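Local coordinates for hypothetical protein (PDB 2OD6) that is of unknown function but is a dimer of ferredoxin-like fold and holds 10-oxohexadecanoic acid in the crystal, consistent with binding fatty-acid-like molecules, at residues P5-F10 with R103-M108; S9-D14 with V61-E66; K40-L45 with E74-Y79. One frame throughout, in Å; residues are numbered along the deposited sequence. Where two conformers were deposited one is given.

Contact 1: residues P5-F10 with R103-M108; sequences PKFTSF and RCLVVM. With OHA (10-oxohexadecanoic acid), chain E.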
loop_
_atom_site.group_PDB
_atom_site.type_symbol
_atom_site.label_atom_id
_atom_site.label_comp_id
_atom_site.label_asym_id
_atom_site.label_seq_id
_atom_site.Cartn_x
_atom_site.Cartn_y
_atom_site.Cartn_z
ATOM N N PRO A 5 -17.416 -0.634 -2.437
ATOM C CA PRO A 5 -16.074 -0.994 -1.959
ATOM C C PRO A 5 -15.362 0.103 -1.202
ATOM O O PRO A 5 -15.582 1.290 -1.476
ATOM C CB PRO A 5 -15.304 -1.285 -3.255
ATOM C CG PRO A 5 -15.976 -0.445 -4.265
ATOM C CD PRO A 5 -17.436 -0.412 -3.891
ATOM N N LYS A 6 -14.476 -0.308 -0.290
ATOM C CA LYS A 6 -13.526 0.595 0.302
ATOM C C LYS A 6 -12.577 1.104 -0.765
ATOM O O LYS A 6 -12.355 0.473 -1.801
ATOM C CB LYS A 6 -12.733 -0.100 1.408
ATOM C CG LYS A 6 -13.583 -0.426 2.600
ATOM C CD LYS A 6 -13.097 -1.570 3.414
ATOM C CE LYS A 6 -11.892 -1.281 4.223
ATOM N NZ LYS A 6 -11.989 -2.075 5.497
ATOM N N PHE A 7 -12.039 2.265 -0.506
ATOM C CA PHE A 7 -11.064 2.915 -1.364
ATOM C C PHE A 7 -9.734 3.068 -0.584
ATOM O O PHE A 7 -9.773 3.351 0.616
ATOM C CB PHE A 7 -11.555 4.312 -1.764
ATOM C CG PHE A 7 -12.326 4.351 -3.052
ATOM C CD1 PHE A 7 -13.393 3.493 -3.270
ATOM C CD2 PHE A 7 -11.976 5.241 -4.054
ATOM C CE1 PHE A 7 -14.118 3.523 -4.470
ATOM C CE2 PHE A 7 -12.703 5.283 -5.251
ATOM C CZ PHE A 7 -13.771 4.421 -5.450
ATOM N N THR A 8 -8.595 2.874 -1.269
ATOM C CA THR A 8 -7.249 3.021 -0.692
ATOM C C THR A 8 -6.307 3.657 -1.667
ATOM O O THR A 8 -6.246 3.251 -2.811
ATOM C CB THR A 8 -6.647 1.679 -0.267
ATOM O OG1 THR A 8 -7.492 1.081 0.724
ATOM C CG2 THR A 8 -5.253 1.845 0.394
ATOM N N SER A 9 -5.594 4.671 -1.192
ATOM C CA SER A 9 -4.596 5.371 -1.977
ATOM C C SER A 9 -3.228 5.073 -1.378
ATOM O O SER A 9 -3.114 4.976 -0.146
ATOM C CB SER A 9 -4.874 6.837 -1.935
ATOM O OG SER A 9 -6.116 7.131 -2.508
ATOM N N PHE A 10 -2.222 4.918 -2.241
ATOM C CA PHE A 10 -0.839 4.696 -1.831
ATOM C C PHE A 10 -0.045 5.764 -2.434
ATOM O O PHE A 10 0.042 5.827 -3.652
ATOM C CB PHE A 10 -0.301 3.358 -2.346
ATOM C CG PHE A 10 -1.135 2.188 -1.960
ATOM C CD1 PHE A 10 -0.971 1.563 -0.737
ATOM C CD2 PHE A 10 -2.116 1.725 -2.812
ATOM C CE1 PHE A 10 -1.759 0.479 -0.383
ATOM C CE2 PHE A 10 -2.906 0.641 -2.460
ATOM C CZ PHE A 10 -2.738 0.022 -1.245
ATOM N N ARG A 103 -4.317 5.220 -6.676
ATOM C CA ARG A 103 -5.637 5.172 -6.045
ATOM C C ARG A 103 -6.371 3.911 -6.490
ATOM O O ARG A 103 -6.460 3.629 -7.701
ATOM C CB ARG A 103 -6.433 6.420 -6.400
ATOM C CG ARG A 103 -5.704 7.719 -6.039
ATOM C CD ARG A 103 -6.562 8.948 -6.248
ATOM N NE ARG A 103 -6.080 10.063 -5.435
ATOM C CZ ARG A 103 -5.118 10.911 -5.794
ATOM N NH1 ARG A 103 -4.528 10.822 -6.982
ATOM N NH2 ARG A 103 -4.758 11.879 -4.957
ATOM N N CYS A 104 -6.919 3.196 -5.502
ATOM C CA CYS A 104 -7.476 1.848 -5.667
ATOM C C CYS A 104 -8.855 1.678 -5.050
ATOM O O CYS A 104 -9.269 2.466 -4.227
ATOM C CB CYS A 104 -6.542 0.814 -4.996
ATOM S SG CYS A 104 -4.832 0.956 -5.623
ATOM N N LEU A 105 -9.544 0.630 -5.502
ATOM C CA LEU A 105 -10.678 0.003 -4.836
ATOM C C LEU A 105 -10.189 -1.281 -4.255
ATOM O O LEU A 105 -9.414 -1.990 -4.885
ATOM C CB LEU A 105 -11.758 -0.476 -5.827
ATOM C CG LEU A 105 -12.128 0.296 -7.058
ATOM C CD1 LEU A 105 -13.276 -0.440 -7.734
ATOM C CD2 LEU A 105 -12.533 1.680 -6.628
ATOM N N VAL A 106 -10.708 -1.634 -3.095
ATOM C CA VAL A 106 -10.360 -2.902 -2.443
ATOM C C VAL A 106 -11.155 -4.019 -3.119
ATOM O O VAL A 106 -12.392 -3.994 -3.167
ATOM C CB VAL A 106 -10.676 -2.862 -0.951
ATOM C CG1 VAL A 106 -10.350 -4.207 -0.294
ATOM C CG2 VAL A 106 -9.932 -1.717 -0.275
ATOM N N VAL A 107 -10.428 -4.979 -3.667
ATOM C CA VAL A 107 -11.003 -6.175 -4.287
ATOM C C VAL A 107 -11.269 -7.257 -3.210
ATOM O O VAL A 107 -12.333 -7.847 -3.176
ATOM C CB VAL A 107 -10.048 -6.698 -5.409
ATOM C CG1 VAL A 107 -10.558 -8.021 -6.052
ATOM C CG2 VAL A 107 -9.894 -5.612 -6.448
HETATM N N MSE A 108 -10.279 -7.504 -2.357
HETATM C CA MSE A 108 -10.368 -8.509 -1.302
HETATM C C MSE A 108 -9.599 -8.034 -0.084
HETATM O O MSE A 108 -8.641 -7.301 -0.218
HETATM C CB MSE A 108 -9.787 -9.836 -1.816
HETATM C CG MSE A 108 -8.784 -10.585 -0.904
HETATM SE SE MSE A 108 -8.288 -12.262 -1.827
HETATM C CE MSE A 108 -7.862 -11.578 -3.558
HETATM O O2 OHA E . -6.115 9.555 -1.121
HETATM C C16 OHA E . -5.264 10.324 -1.561
HETATM O O3 OHA E . -5.067 10.261 -2.858
HETATM C C15 OHA E . -4.504 11.327 -0.706
HETATM C C14 OHA E . -3.192 11.785 -1.372
HETATM C C13 OHA E . -2.494 12.997 -0.706
HETATM C C12 OHA E . -1.020 12.759 -0.316
HETATM C C11 OHA E . -0.175 14.049 -0.127
HETATM C C10 OHA E . 0.715 14.102 1.132
HETATM C C9 OHA E . -0.113 14.508 2.372
HETATM C C8 OHA E . 0.509 14.206 3.756
HETATM C C7 OHA E . -0.518 14.423 4.877
HETATM O O1 OHA E . -1.285 13.523 5.210
HETATM C C6 OHA E . -0.667 15.733 5.618
HETATM C C5 OHA E . 0.395 16.770 5.257
HETATM C C4 OHA E . 0.234 18.025 6.135
HETATM C C3 OHA E . 1.342 19.087 5.991
HETATM C C2 OHA E . 2.779 18.591 6.207
HETATM C C1 OHA E . 3.601 18.763 4.937
HETATM O O HOH W 1 -8.552 5.747 -3.525
#

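Contact 2: residues S9-D14 with V61-E66; sequences SFTTAD and VVMTYE. With OHA (10-oxohexadecanoic acid), chain E.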
loop_
_atom_site.group_PDB
_atom_site.type_symbol
_atom_site.label_atom_id
_atom_site.label_comp_id
_atom_site.label_asym_id
_atom_site.label_seq_id
_atom_site.Cartn_x
_atom_site.Cartn_y
_atom_site.Cartn_z
ATOM N N SER A 9 -5.594 4.671 -1.192
ATOM C CA SER A 9 -4.596 5.371 -1.977
ATOM C C SER A 9 -3.228 5.073 -1.378
ATOM O O SER A 9 -3.114 4.976 -0.146
ATOM C CB SER A 9 -4.874 6.837 -1.935
ATOM O OG SER A 9 -6.116 7.131 -2.508
ATOM N N PHE A 10 -2.222 4.918 -2.241
ATOM C CA PHE A 10 -0.839 4.696 -1.831
ATOM C C PHE A 10 -0.045 5.764 -2.434
ATOM O O PHE A 10 0.042 5.827 -3.652
ATOM C CB PHE A 10 -0.301 3.358 -2.346
ATOM C CG PHE A 10 -1.135 2.188 -1.960
ATOM C CD1 PHE A 10 -0.971 1.563 -0.737
ATOM C CD2 PHE A 10 -2.116 1.725 -2.812
ATOM C CE1 PHE A 10 -1.759 0.479 -0.383
ATOM C CE2 PHE A 10 -2.906 0.641 -2.460
ATOM C CZ PHE A 10 -2.738 0.022 -1.245
ATOM N N THR A 11 0.461 6.662 -1.612
ATOM C CA THR A 11 1.315 7.750 -2.163
ATOM C C THR A 11 2.741 7.362 -1.883
ATOM O O THR A 11 3.102 7.117 -0.697
ATOM C CB THR A 11 0.932 9.059 -1.472
ATOM O OG1 THR A 11 -0.433 9.366 -1.778
ATOM C CG2 THR A 11 1.813 10.209 -1.898
ATOM N N THR A 12 3.581 7.429 -2.915
ATOM C CA THR A 12 5.002 7.191 -2.772
ATOM C C THR A 12 5.663 8.537 -2.870
ATOM O O THR A 12 5.413 9.323 -3.814
ATOM C CB THR A 12 5.589 6.176 -3.822
ATOM O OG1 THR A 12 4.932 4.909 -3.648
ATOM C CG2 THR A 12 7.113 6.011 -3.641
ATOM N N ALA A 13 6.467 8.814 -1.857
ATOM C CA ALA A 13 7.201 10.043 -1.726
ATOM C C ALA A 13 8.720 9.794 -1.775
ATOM O O ALA A 13 9.257 9.091 -0.926
ATOM C CB ALA A 13 6.788 10.651 -0.426
ATOM N N ASP A 14 9.431 10.409 -2.722
ATOM C CA ASP A 14 10.858 10.221 -2.858
ATOM C C ASP A 14 11.579 11.500 -2.624
ATOM O O ASP A 14 11.127 12.513 -3.110
ATOM C CB ASP A 14 11.223 9.892 -4.294
ATOM C CG ASP A 14 11.415 8.449 -4.511
ATOM O OD1 ASP A 14 10.390 7.747 -4.465
ATOM O OD2 ASP A 14 12.582 8.038 -4.709
ATOM N N VAL A 61 9.185 6.812 1.234
ATOM C CA VAL A 61 8.099 6.305 2.114
ATOM C C VAL A 61 6.923 6.026 1.268
ATOM O O VAL A 61 6.672 6.677 0.287
ATOM C CB VAL A 61 7.777 7.311 3.228
ATOM C CG1 VAL A 61 9.049 7.489 4.130
ATOM C CG2 VAL A 61 7.288 8.661 2.685
ATOM N N VAL A 62 6.133 5.037 1.678
ATOM C CA VAL A 62 4.821 4.872 1.123
ATOM C C VAL A 62 3.807 5.207 2.216
ATOM O O VAL A 62 3.845 4.657 3.310
ATOM C CB VAL A 62 4.568 3.410 0.587
ATOM C CG1 VAL A 62 3.090 3.208 0.125
ATOM C CG2 VAL A 62 5.529 3.122 -0.565
HETATM N N MSE A 63 2.875 6.091 1.866
HETATM C CA MSE A 63 1.789 6.503 2.707
HETATM C C MSE A 63 0.466 5.842 2.275
HETATM O O MSE A 63 0.086 5.871 1.082
HETATM C CB MSE A 63 1.733 8.020 2.656
HETATM C CG MSE A 63 2.987 8.636 3.280
HETATM SE SE MSE A 63 2.739 10.572 3.322
HETATM C CE MSE A 63 2.939 10.990 1.505
ATOM N N THR A 64 -0.242 5.213 3.192
ATOM C CA THR A 64 -1.435 4.575 2.806
ATOM C C THR A 64 -2.590 5.323 3.479
ATOM O O THR A 64 -2.504 5.654 4.648
ATOM C CB THR A 64 -1.458 3.071 3.199
ATOM O OG1 THR A 64 -1.591 2.992 4.611
ATOM C CG2 THR A 64 -0.178 2.354 2.753
ATOM N N TYR A 65 -3.646 5.602 2.710
ATOM C CA TYR A 65 -4.881 6.192 3.205
ATOM C C TYR A 65 -6.007 5.194 2.989
ATOM O O TYR A 65 -6.325 4.867 1.855
ATOM C CB TYR A 65 -5.165 7.447 2.407
ATOM C CG TYR A 65 -4.118 8.467 2.547
ATOM C CD1 TYR A 65 -3.006 8.434 1.706
ATOM C CD2 TYR A 65 -4.185 9.456 3.520
ATOM C CE1 TYR A 65 -1.971 9.385 1.802
ATOM C CE2 TYR A 65 -3.136 10.437 3.622
ATOM C CZ TYR A 65 -2.061 10.365 2.762
ATOM O OH TYR A 65 -1.077 11.280 2.872
ATOM N N GLU A 66 -6.592 4.673 4.041
ATOM C CA GLU A 66 -7.632 3.703 3.897
ATOM C C GLU A 66 -8.976 4.389 4.178
ATOM O O GLU A 66 -9.243 4.766 5.305
ATOM C CB GLU A 66 -7.447 2.559 4.894
ATOM C CG GLU A 66 -6.367 1.578 4.479
ATOM C CD GLU A 66 -5.998 0.610 5.553
ATOM O OE1 GLU A 66 -6.879 -0.083 6.127
ATOM O OE2 GLU A 66 -4.786 0.539 5.803
HETATM O O2 OHA E . -6.115 9.555 -1.121
HETATM C C16 OHA E . -5.264 10.324 -1.561
HETATM O O3 OHA E . -5.067 10.261 -2.858
HETATM C C15 OHA E . -4.504 11.327 -0.706
HETATM C C14 OHA E . -3.192 11.785 -1.372
HETATM C C13 OHA E . -2.494 12.997 -0.706
HETATM C C12 OHA E . -1.020 12.759 -0.316
HETATM C C11 OHA E . -0.175 14.049 -0.127
HETATM C C10 OHA E . 0.715 14.102 1.132
HETATM C C9 OHA E . -0.113 14.508 2.372
HETATM C C8 OHA E . 0.509 14.206 3.756
HETATM C C7 OHA E . -0.518 14.423 4.877
HETATM O O1 OHA E . -1.285 13.523 5.210
HETATM C C6 OHA E . -0.667 15.733 5.618
HETATM C C5 OHA E . 0.395 16.770 5.257
HETATM C C4 OHA E . 0.234 18.025 6.135
HETATM C C3 OHA E . 1.342 19.087 5.991
HETATM C C2 OHA E . 2.779 18.591 6.207
HETATM C C1 OHA E . 3.601 18.763 4.937
#

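Contact 3: residues K40-L45 with E74-Y79; sequences KSRGLL and EANIAY. With OHA (10-oxohexadecanoic acid), chain E; EDO (1,2-ethanediol), chain F.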
loop_
_atom_site.group_PDB
_atom_site.type_symbol
_atom_site.label_atom_id
_atom_site.label_comp_id
_atom_site.label_asym_id
_atom_site.label_seq_id
_atom_site.Cartn_x
_atom_site.Cartn_y
_atom_site.Cartn_z
ATOM N N LYS A 40 -10.400 11.638 9.457
ATOM C CA LYS A 40 -11.209 10.603 10.032
ATOM C C LYS A 40 -12.635 11.045 10.156
ATOM O O LYS A 40 -13.542 10.232 9.964
ATOM C CB LYS A 40 -10.668 10.139 11.379
ATOM C CG LYS A 40 -9.364 9.378 11.260
ATOM C CD LYS A 40 -9.129 8.553 12.497
ATOM C CE LYS A 40 -7.937 7.624 12.304
ATOM N NZ LYS A 40 -7.570 7.058 13.636
ATOM N N SER A 41 -12.864 12.336 10.441
ATOM C CA SER A 41 -14.235 12.847 10.527
ATOM C C SER A 41 -14.909 12.801 9.159
ATOM O O SER A 41 -16.126 12.921 9.078
ATOM C CB SER A 41 -14.267 14.282 11.051
ATOM O OG SER A 41 -13.817 15.183 10.040
ATOM N N ARG A 42 -14.108 12.661 8.099
ATOM C CA ARG A 42 -14.596 12.525 6.725
ATOM C C ARG A 42 -14.543 11.114 6.187
ATOM O O ARG A 42 -14.788 10.895 4.991
ATOM C CB ARG A 42 -13.800 13.459 5.825
ATOM C CG ARG A 42 -14.054 14.898 6.134
ATOM C CD ARG A 42 -13.080 15.783 5.400
ATOM N NE ARG A 42 -13.478 17.171 5.510
ATOM C CZ ARG A 42 -13.248 17.956 6.561
ATOM N NH1 ARG A 42 -12.609 17.509 7.629
ATOM N NH2 ARG A 42 -13.687 19.202 6.545
ATOM N N GLY A 43 -14.200 10.154 7.046
ATOM C CA GLY A 43 -14.223 8.727 6.662
ATOM C C GLY A 43 -12.913 8.032 6.332
ATOM O O GLY A 43 -12.931 6.929 5.810
ATOM N N LEU A 44 -11.787 8.667 6.620
ATOM C CA LEU A 44 -10.494 7.985 6.697
ATOM C C LEU A 44 -10.570 6.962 7.814
ATOM O O LEU A 44 -10.920 7.290 8.944
ATOM C CB LEU A 44 -9.338 8.960 6.994
ATOM C CG LEU A 44 -7.899 8.385 6.936
ATOM C CD1 LEU A 44 -7.446 8.080 5.531
ATOM C CD2 LEU A 44 -6.942 9.352 7.586
ATOM N N LEU A 45 -10.264 5.709 7.486
ATOM C CA LEU A 45 -10.257 4.644 8.498
ATOM C C LEU A 45 -8.867 4.515 9.160
ATOM O O LEU A 45 -8.771 4.326 10.378
ATOM C CB LEU A 45 -10.718 3.304 7.896
ATOM C CG LEU A 45 -12.175 3.055 7.480
ATOM C CD1 LEU A 45 -12.228 1.685 6.740
ATOM C CD2 LEU A 45 -13.194 3.117 8.637
ATOM N N GLU A 74 -13.558 10.942 -1.693
ATOM C CA GLU A 74 -13.811 12.221 -2.330
ATOM C C GLU A 74 -13.843 13.401 -1.343
ATOM O O GLU A 74 -13.327 14.478 -1.652
ATOM C CB GLU A 74 -15.101 12.159 -3.163
ATOM C CG GLU A 74 -14.951 11.309 -4.435
ATOM C CD GLU A 74 -16.248 11.160 -5.241
ATOM O OE1 GLU A 74 -17.239 11.823 -4.899
ATOM O OE2 GLU A 74 -16.270 10.360 -6.204
ATOM N N ALA A 75 -14.461 13.210 -0.176
ATOM C CA ALA A 75 -14.539 14.247 0.851
ATOM C C ALA A 75 -13.161 14.555 1.395
ATOM O O ALA A 75 -12.864 15.678 1.769
ATOM C CB ALA A 75 -15.450 13.814 1.988
ATOM N N ASN A 76 -12.326 13.540 1.462
ATOM C CA ASN A 76 -10.964 13.708 1.943
ATOM C C ASN A 76 -10.029 14.431 0.972
ATOM O O ASN A 76 -9.262 15.297 1.398
ATOM C CB ASN A 76 -10.410 12.349 2.390
ATOM C CG ASN A 76 -10.767 12.044 3.834
ATOM O OD1 ASN A 76 -10.296 12.726 4.723
ATOM N ND2 ASN A 76 -11.628 11.065 4.062
ATOM N N ILE A 77 -10.103 14.108 -0.325
ATOM C CA ILE A 77 -9.432 14.885 -1.381
ATOM C C ILE A 77 -9.877 16.347 -1.402
ATOM O O ILE A 77 -9.078 17.259 -1.601
ATOM C CB ILE A 77 -9.717 14.260 -2.779
ATOM C CG1 ILE A 77 -9.105 12.869 -2.874
ATOM C CG2 ILE A 77 -9.251 15.174 -3.899
ATOM C CD1 ILE A 77 -7.824 12.668 -2.102
ATOM N N ALA A 78 -11.169 16.564 -1.214
ATOM C CA ALA A 78 -11.723 17.897 -1.122
ATOM C C ALA A 78 -11.090 18.659 0.033
ATOM O O ALA A 78 -10.654 19.796 -0.123
ATOM C CB ALA A 78 -13.230 17.821 -0.949
ATOM N N TYR A 79 -11.041 18.019 1.193
ATOM C CA TYR A 79 -10.451 18.602 2.386
ATOM C C TYR A 79 -8.983 18.914 2.140
ATOM O O TYR A 79 -8.508 19.972 2.515
ATOM C CB TYR A 79 -10.578 17.648 3.591
ATOM C CG TYR A 79 -9.656 18.001 4.719
ATOM C CD1 TYR A 79 -9.913 19.108 5.521
ATOM C CD2 TYR A 79 -8.509 17.260 4.970
ATOM C CE1 TYR A 79 -9.052 19.458 6.559
ATOM C CE2 TYR A 79 -7.615 17.613 6.020
ATOM C CZ TYR A 79 -7.902 18.701 6.799
ATOM O OH TYR A 79 -7.057 19.062 7.826
HETATM O O2 OHA E . -6.115 9.555 -1.121
HETATM C C16 OHA E . -5.264 10.324 -1.561
HETATM O O3 OHA E . -5.067 10.261 -2.858
HETATM C C15 OHA E . -4.504 11.327 -0.706
HETATM C C14 OHA E . -3.192 11.785 -1.372
HETATM C C13 OHA E . -2.494 12.997 -0.706
HETATM C C12 OHA E . -1.020 12.759 -0.316
HETATM C C11 OHA E . -0.175 14.049 -0.127
HETATM C C10 OHA E . 0.715 14.102 1.132
HETATM C C9 OHA E . -0.113 14.508 2.372
HETATM C C8 OHA E . 0.509 14.206 3.756
HETATM C C7 OHA E . -0.518 14.423 4.877
HETATM O O1 OHA E . -1.285 13.523 5.210
HETATM C C6 OHA E . -0.667 15.733 5.618
HETATM C C5 OHA E . 0.395 16.770 5.257
HETATM C C4 OHA E . 0.234 18.025 6.135
HETATM C C3 OHA E . 1.342 19.087 5.991
HETATM C C2 OHA E . 2.779 18.591 6.207
HETATM C C1 OHA E . 3.601 18.763 4.937
HETATM C C1 EDO F . -14.060 8.572 -7.561
HETATM O O1 EDO F . -13.786 9.954 -7.800
HETATM C C2 EDO F . -13.727 7.782 -8.825
HETATM O O2 EDO F . -14.102 6.405 -8.663
HETATM O O HOH W 2 -14.408 17.787 2.419
#

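Contact 1: residues P5-F10 with R103-M108
The carbonyl oxygen of Cys104 takes three hydrogen bonds, one firm and two weak. Thr8 N gives the firm one to Cys104 O, at 3.1 Å from above the carbonyl plane. A water and NE1 of Trp53 of the second subunit give the weak ones. The return bond, Cys104 N to Thr8 O at 2.8 Å, lies in the carbonyl plane but is bent to 138° at the hydrogen. Val106 N to Lys6 O, at 168°, is straighter and continues the antiparallel pairing of strand 7-15 with strand 98-109, which a strand of the second subunit extends. Phe7 and Leu105 form a non-hydrogen-bonded pair whose side chains run side by side, Leu105 CD2 lying over one ring face, 3.2 Å from Phe7 CZ. An alanine at Phe7 would remove that face and would probably loosen packing against Trp53 of the second subunit, whose ring meets it. On the other side of the sheet, Cys104 SG meets the edge of the Phe10 ring in its plane, 3.7 Å from CE2. Back on the face of Phe7, Ser9 OG accepts a hydrogen bond from the same water and donates to carboxyl O2 of the ligand at 2.8 Å. Arg103, extended from CG to NE, brings NE and NH2 to 2.8 and 2.7 Å from ligand O3. A hydroxyl donor and a guanidinium at one carboxyl group would probably stabilise its ionised form.

Contact 2: residues S9-D14 with V61-E66
Strands 7-15 and 59-67 are the central antiparallel pair of the four-stranded sheet of this ferredoxin-like fold. Six backbone hydrogen bonds join the segments, two at each of the pairs Ser9 with Tyr65, Thr11 with Met63 and Ala13 with Val61. Met63 N to Thr11 O is among the shortest and straightest, 2.8 Å and 176° at the hydrogen, with the donor in the carbonyl plane. Most of the buried surface lies on the face of these three pairs, turned toward helix 18-40 and the ligand. The selenomethionine Met63 bends at its third torsion (-73°), so that Met63 CE comes 3.7 Å from Thr11 CG2 and, on the lipid chain, 3.8 Å from OHA C10. Thr11 CG2, anti to the backbone N, meets that methyl, while OG1 bonds to Thr101 OG1 of the next strand. Beyond Met63, Val61 CG2 touches Ala13 CB at 3.7 Å. On the other face Thr64 CG2 comes obliquely to the Phe10 ring, 3.7 Å from CD1, and Phe10, Val62 and Thr64 also pack on the second subunit. The more open part is Thr12, Asp14 and Glu66, all partly exposed: Thr12 touches Val62 through OG1, Asp14 turns to a salt bridge with Arg60, and Glu66 to one with Lys46 of the second subunit. Tyr65 closes the pocket side: C15 of the ligand lies 4.0 Å above one face of its ring, offset toward the rim, and Phe47 stacks with the ring edge-to-face. At the ring edge, Tyr65 OH donates to the ligand keto oxygen O1 at 3.2 Å, that oxygen lying in the plane of the ring.

Contact 3: residues K40-L45 with E74-Y79
Glu74, exposed near the start of helix 70-85, reaches outward in an extended chain, and its OE2 accepts a hydrogen bond from a 1,2-ethanediol that probably comes from the crystallisation liquor. Ala75 comes next and faces Arg42: Ala75 CB is 4.2 Å from Arg42 CB, and Ala75 O lies 3.6 Å from Arg42 CD. A water links the two further, donating to Ala75 O and accepting from Arg42 NE, in the plane of the guanidinium at its edge. Asn76 is buried and tilts its amide toward the turn, with OD1 and ND2 both 3.7 Å from Arg42 CB. ND2 has its main partner in Ser72 O within its own helix and a weak bond to Met39 O at the end of helix 18-40, so the amide spans the two helices. Ile77 turns to the other side of the helix, where CD1 meets the carboxyl carbon C16 of the ligand at 3.5 Å. Tyr79, with CG anti to the backbone N (chi1 163°), crosses the extended Arg42 chain at about a right angle. Its CB touches NE at 3.5 Å, and CD1 sits 3.7 Å above the centre of the guanidinium; ring and guanidinium planes are 29° apart. Glu38, which also touches Tyr79, holds Arg42 NH1 in a salt bridge, which would probably steady the group against the ring. Gly43, at phi 102°, is the C-prime residue of a Schellman motif, with Gly43 N on Lys40 O and Leu44 N on Met39 O, that ends helix 18-40 before strand 44-52.

Contacts 1 and 2 share Ser9 and Phe10, because strand 7-15 pairs with 98-109 on one side and 59-67 on the other; their centres are about 13 Å apart. Contact 3 lies about 14 Å from contact 1 and 16 Å from contact 2, centre to centre. Its strand start joins 59-67 where Leu45 N and Glu66 O come to 2.6 Å, a probable hydrogen bond, and where Leu44 CD1 packs 3.9 Å from Tyr65 CB. All three contacts touch the same ligand: contacts 1 and 3 around its carboxyl end, where Arg103 NH2 and Ile77 CD1 approach to 4.3 Å, and contact 2 from the carboxyl, through the shared Ser9, along the chain to the keto group.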